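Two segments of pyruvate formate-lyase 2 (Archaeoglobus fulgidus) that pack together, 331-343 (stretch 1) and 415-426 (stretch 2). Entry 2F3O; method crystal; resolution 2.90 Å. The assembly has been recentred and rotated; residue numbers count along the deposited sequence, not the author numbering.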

# COMPACT_ATOMS: atom_id res chain seq x y z
N THR A 331 16.55 6.16 -36.90
CA THR A 331 15.19 6.12 -36.39
C THR A 331 15.02 4.79 -35.68
O THR A 331 14.73 4.75 -34.48
CB THR A 331 14.15 6.28 -37.51
OG1 THR A 331 14.39 5.32 -38.55
CG2 THR A 331 14.21 7.68 -38.09
N ASN A 332 15.19 3.71 -36.44
CA ASN A 332 15.41 2.38 -35.90
C ASN A 332 14.22 1.61 -35.38
O ASN A 332 14.22 1.18 -34.23
CB ASN A 332 16.58 2.37 -34.92
CG ASN A 332 17.88 2.59 -35.62
OD1 ASN A 332 18.24 1.80 -36.46
ND2 ASN A 332 18.55 3.69 -35.32
N GLN A 333 13.21 1.46 -36.23
CA GLN A 333 12.15 0.52 -35.98
C GLN A 333 12.77 -0.85 -36.04
O GLN A 333 13.07 -1.34 -37.11
CB GLN A 333 11.05 0.61 -37.03
CG GLN A 333 10.18 1.83 -36.92
CD GLN A 333 9.44 2.11 -38.20
OE1 GLN A 333 8.48 1.41 -38.53
NE2 GLN A 333 9.87 3.13 -38.92
N ALA A 334 12.98 -1.47 -34.88
CA ALA A 334 13.69 -2.72 -34.84
C ALA A 334 12.79 -3.93 -34.99
O ALA A 334 11.60 -3.87 -34.76
CB ALA A 334 14.48 -2.82 -33.58
N VAL A 335 13.39 -5.05 -35.36
CA VAL A 335 12.63 -6.26 -35.50
C VAL A 335 13.49 -7.34 -34.84
O VAL A 335 14.71 -7.31 -34.98
CB VAL A 335 12.30 -6.48 -37.01
CG1 VAL A 335 13.22 -7.46 -37.70
CG2 VAL A 335 10.83 -6.83 -37.20
N THR A 336 12.89 -8.24 -34.05
CA THR A 336 13.65 -9.30 -33.36
C THR A 336 13.29 -10.70 -33.87
O THR A 336 12.14 -11.13 -33.75
CB THR A 336 13.45 -9.28 -31.83
OG1 THR A 336 13.62 -7.95 -31.34
CG2 THR A 336 14.41 -10.23 -31.12
N ILE A 337 14.27 -11.40 -34.44
CA ILE A 337 14.07 -12.77 -34.89
C ILE A 337 14.97 -13.77 -34.15
O ILE A 337 16.03 -13.41 -33.63
CB ILE A 337 14.26 -12.93 -36.44
CG1 ILE A 337 15.71 -12.69 -36.87
CG2 ILE A 337 13.33 -12.00 -37.19
CD1 ILE A 337 15.90 -12.73 -38.37
N GLY A 338 14.55 -15.02 -34.11
CA GLY A 338 15.36 -16.08 -33.49
C GLY A 338 15.27 -16.12 -31.99
O GLY A 338 14.46 -15.41 -31.39
N GLY A 339 16.09 -16.94 -31.35
CA GLY A 339 16.11 -16.99 -29.90
C GLY A 339 15.43 -18.22 -29.37
O GLY A 339 15.08 -19.12 -30.13
N CYS A 340 15.23 -18.26 -28.06
CA CYS A 340 14.63 -19.43 -27.42
C CYS A 340 13.24 -19.17 -26.81
O CYS A 340 12.77 -18.03 -26.74
CB CYS A 340 15.56 -19.94 -26.33
SG CYS A 340 15.69 -18.80 -24.97
N ASP A 341 12.56 -20.23 -26.36
CA ASP A 341 11.30 -20.02 -25.66
C ASP A 341 11.56 -19.80 -24.16
O ASP A 341 12.70 -19.66 -23.73
CB ASP A 341 10.26 -21.12 -25.98
CG ASP A 341 10.69 -22.54 -25.55
OD1 ASP A 341 10.04 -23.51 -26.01
OD2 ASP A 341 11.64 -22.72 -24.76
N ILE A 342 10.51 -19.82 -23.35
CA ILE A 342 10.66 -19.64 -21.90
C ILE A 342 11.16 -20.91 -21.16
O ILE A 342 11.18 -20.95 -19.92
CB ILE A 342 9.34 -19.16 -21.26
CG1 ILE A 342 8.24 -20.18 -21.51
CG2 ILE A 342 8.93 -17.80 -21.84
CD1 ILE A 342 7.08 -19.99 -20.63
N TYR A 343 11.55 -21.92 -21.93
CA TYR A 343 12.10 -23.15 -21.38
C TYR A 343 13.55 -23.36 -21.80
O TYR A 343 14.28 -24.13 -21.17
CB TYR A 343 11.24 -24.33 -21.78
CG TYR A 343 9.92 -24.28 -21.11
CD1 TYR A 343 9.79 -24.67 -19.78
CD2 TYR A 343 8.80 -23.84 -21.78
CE1 TYR A 343 8.56 -24.62 -19.14
CE2 TYR A 343 7.56 -23.79 -21.15
CZ TYR A 343 7.45 -24.18 -19.83
OH TYR A 343 6.23 -24.14 -19.21
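Stretch 2 (415-426) DRDALNYTTDGC

Stretch 2 opens as a short helix, 415-419, and continues as a strand, 421-424, that runs roughly antiparallel to strand 334-338: the N-to-C directions differ by 148° and the axes approach to 6.2 Å. The register confirms the sense, since the nearest CA pairs run from Ile 342 with Arg 416 (4.9 Å) to Thr 336 with Thr 423 (6.1 Å), Ala 334 with Asp 424 (5.3 Å) and Asn 332 with Gly 425 (5.2 Å). No backbone-to-backbone hydrogen bond joins the stretches.

In the helix, Arg 416 has phi/psi of -61/-37, and its O lies 3.4 Å from CG2 of Ile 342. That same carbonyl accepts from N of Asn 420 at 3.0 Å, so the methyl packs beside an oxygen already engaged in the helix. Leu 419, held by its N to O of Asp 415 at 2.9 Å, directs CA-to-CB toward stretch 1. Its CB is 3.6 Å from O of Asp 341 and 3.8 Å from CA of Ile 342, while its CD1 makes an apolar contact with SG of Cys 340 at 3.9 Å.

Asn 420, at -91/44, is the first residue to leave helical angles; its CB still reaches CG2 of Ile 342 at 3.9 Å. Tyr 421 then turns extended, at -81/164. Thr 422 places OG1 3.2 Å from OG1 of Thr 336, and Thr 423 provides the direct hydrogen bond, its OG1 lying 2.8 Å from OG1 of Thr 336, with either hydroxyl a possible donor. A water reinforces this junction, donating to O of Thr 423 (2.8 Å from the water O) and bonding to OG1 of Thr 336 (3.0 Å from the water O).

Beyond it the contacts become apolar or backbone: CB of Ala 334 meets CA of Asp 424 at 3.9 Å and N of Gly 425 at 3.7 Å.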

# COMPACT_ATOMS: atom_id res chain seq x y z
N ASP A 415 12.47 -15.11 -14.68
CA ASP A 415 12.96 -16.13 -15.58
C ASP A 415 12.36 -16.07 -16.97
O ASP A 415 13.06 -15.78 -17.95
CB ASP A 415 12.60 -17.48 -15.00
CG ASP A 415 13.68 -18.01 -14.16
OD1 ASP A 415 13.53 -19.15 -13.65
OD2 ASP A 415 14.70 -17.28 -14.01
N ARG A 416 11.06 -16.34 -17.02
CA ARG A 416 10.32 -16.42 -18.27
C ARG A 416 10.32 -15.10 -19.05
O ARG A 416 10.38 -15.10 -20.27
CB ARG A 416 8.89 -16.85 -17.97
CG ARG A 416 8.35 -16.17 -16.74
CD ARG A 416 6.88 -16.43 -16.52
NE ARG A 416 6.75 -17.05 -15.22
CZ ARG A 416 6.31 -18.29 -15.04
NH1 ARG A 416 5.92 -19.01 -16.08
NH2 ARG A 416 6.23 -18.78 -13.81
N ASP A 417 10.26 -13.98 -18.35
CA ASP A 417 10.23 -12.70 -19.03
C ASP A 417 11.62 -12.36 -19.60
O ASP A 417 11.72 -11.73 -20.65
CB ASP A 417 9.71 -11.60 -18.09
CG ASP A 417 8.18 -11.57 -18.01
OD1 ASP A 417 7.64 -11.71 -16.89
OD2 ASP A 417 7.51 -11.38 -19.06
N ALA A 418 12.69 -12.82 -18.94
CA ALA A 418 14.06 -12.68 -19.46
C ALA A 418 14.33 -13.58 -20.66
O ALA A 418 14.88 -13.12 -21.65
CB ALA A 418 15.09 -12.94 -18.37
N LEU A 419 13.95 -14.86 -20.57
CA LEU A 419 14.04 -15.79 -21.70
C LEU A 419 13.30 -15.26 -22.92
O LEU A 419 13.81 -15.32 -24.03
CB LEU A 419 13.49 -17.16 -21.32
CG LEU A 419 14.37 -18.32 -20.81
CD1 LEU A 419 15.86 -18.15 -21.16
CD2 LEU A 419 14.19 -18.54 -19.33
N ASN A 420 12.12 -14.69 -22.72
CA ASN A 420 11.32 -14.17 -23.82
C ASN A 420 11.62 -12.69 -24.12
O ASN A 420 10.71 -11.89 -24.32
CB ASN A 420 9.83 -14.37 -23.48
CG ASN A 420 8.90 -14.11 -24.65
OD1 ASN A 420 8.93 -14.82 -25.66
ND2 ASN A 420 8.03 -13.09 -24.51
N TYR A 421 12.89 -12.31 -24.13
CA TYR A 421 13.17 -10.90 -24.25
C TYR A 421 13.08 -10.47 -25.69
O TYR A 421 13.11 -11.29 -26.60
CB TYR A 421 14.51 -10.52 -23.66
CG TYR A 421 15.73 -10.91 -24.47
CD1 TYR A 421 16.36 -10.01 -25.33
CD2 TYR A 421 16.27 -12.19 -24.35
CE1 TYR A 421 17.49 -10.39 -26.06
CE2 TYR A 421 17.40 -12.57 -25.07
CZ TYR A 421 17.99 -11.68 -25.91
OH TYR A 421 19.11 -12.09 -26.59
N THR A 422 12.99 -9.16 -25.88
CA THR A 422 13.02 -8.56 -27.18
C THR A 422 14.11 -7.50 -27.22
O THR A 422 14.70 -7.15 -26.20
CB THR A 422 11.70 -7.87 -27.50
OG1 THR A 422 11.72 -7.38 -28.85
CG2 THR A 422 11.46 -6.73 -26.51
N THR A 423 14.38 -7.02 -28.41
CA THR A 423 15.29 -5.93 -28.56
C THR A 423 14.52 -4.73 -29.13
O THR A 423 13.42 -4.89 -29.65
CB THR A 423 16.45 -6.35 -29.48
OG1 THR A 423 15.94 -6.57 -30.79
CG2 THR A 423 17.09 -7.68 -29.02
N ASP A 424 15.08 -3.54 -28.98
CA ASP A 424 14.56 -2.35 -29.67
C ASP A 424 15.72 -1.36 -29.90
O ASP A 424 16.75 -1.40 -29.20
CB ASP A 424 13.45 -1.67 -28.86
CG ASP A 424 13.92 -1.20 -27.48
OD1 ASP A 424 13.95 -2.03 -26.55
OD2 ASP A 424 14.23 0.01 -27.33
N GLY A 425 15.53 -0.48 -30.88
CA GLY A 425 16.54 0.51 -31.21
C GLY A 425 17.80 -0.05 -31.86
O GLY A 425 17.71 -0.77 -32.84
N CYS A 426 18.96 0.28 -31.31
CA CYS A 426 20.20 -0.34 -31.73
C CYS A 426 20.44 -1.69 -31.09
O CYS A 426 20.42 -2.74 -31.76
CB CYS A 426 21.36 0.53 -31.32
SG CYS A 426 21.19 2.19 -31.82
O HOH W 1 12.02 -5.44 -31.98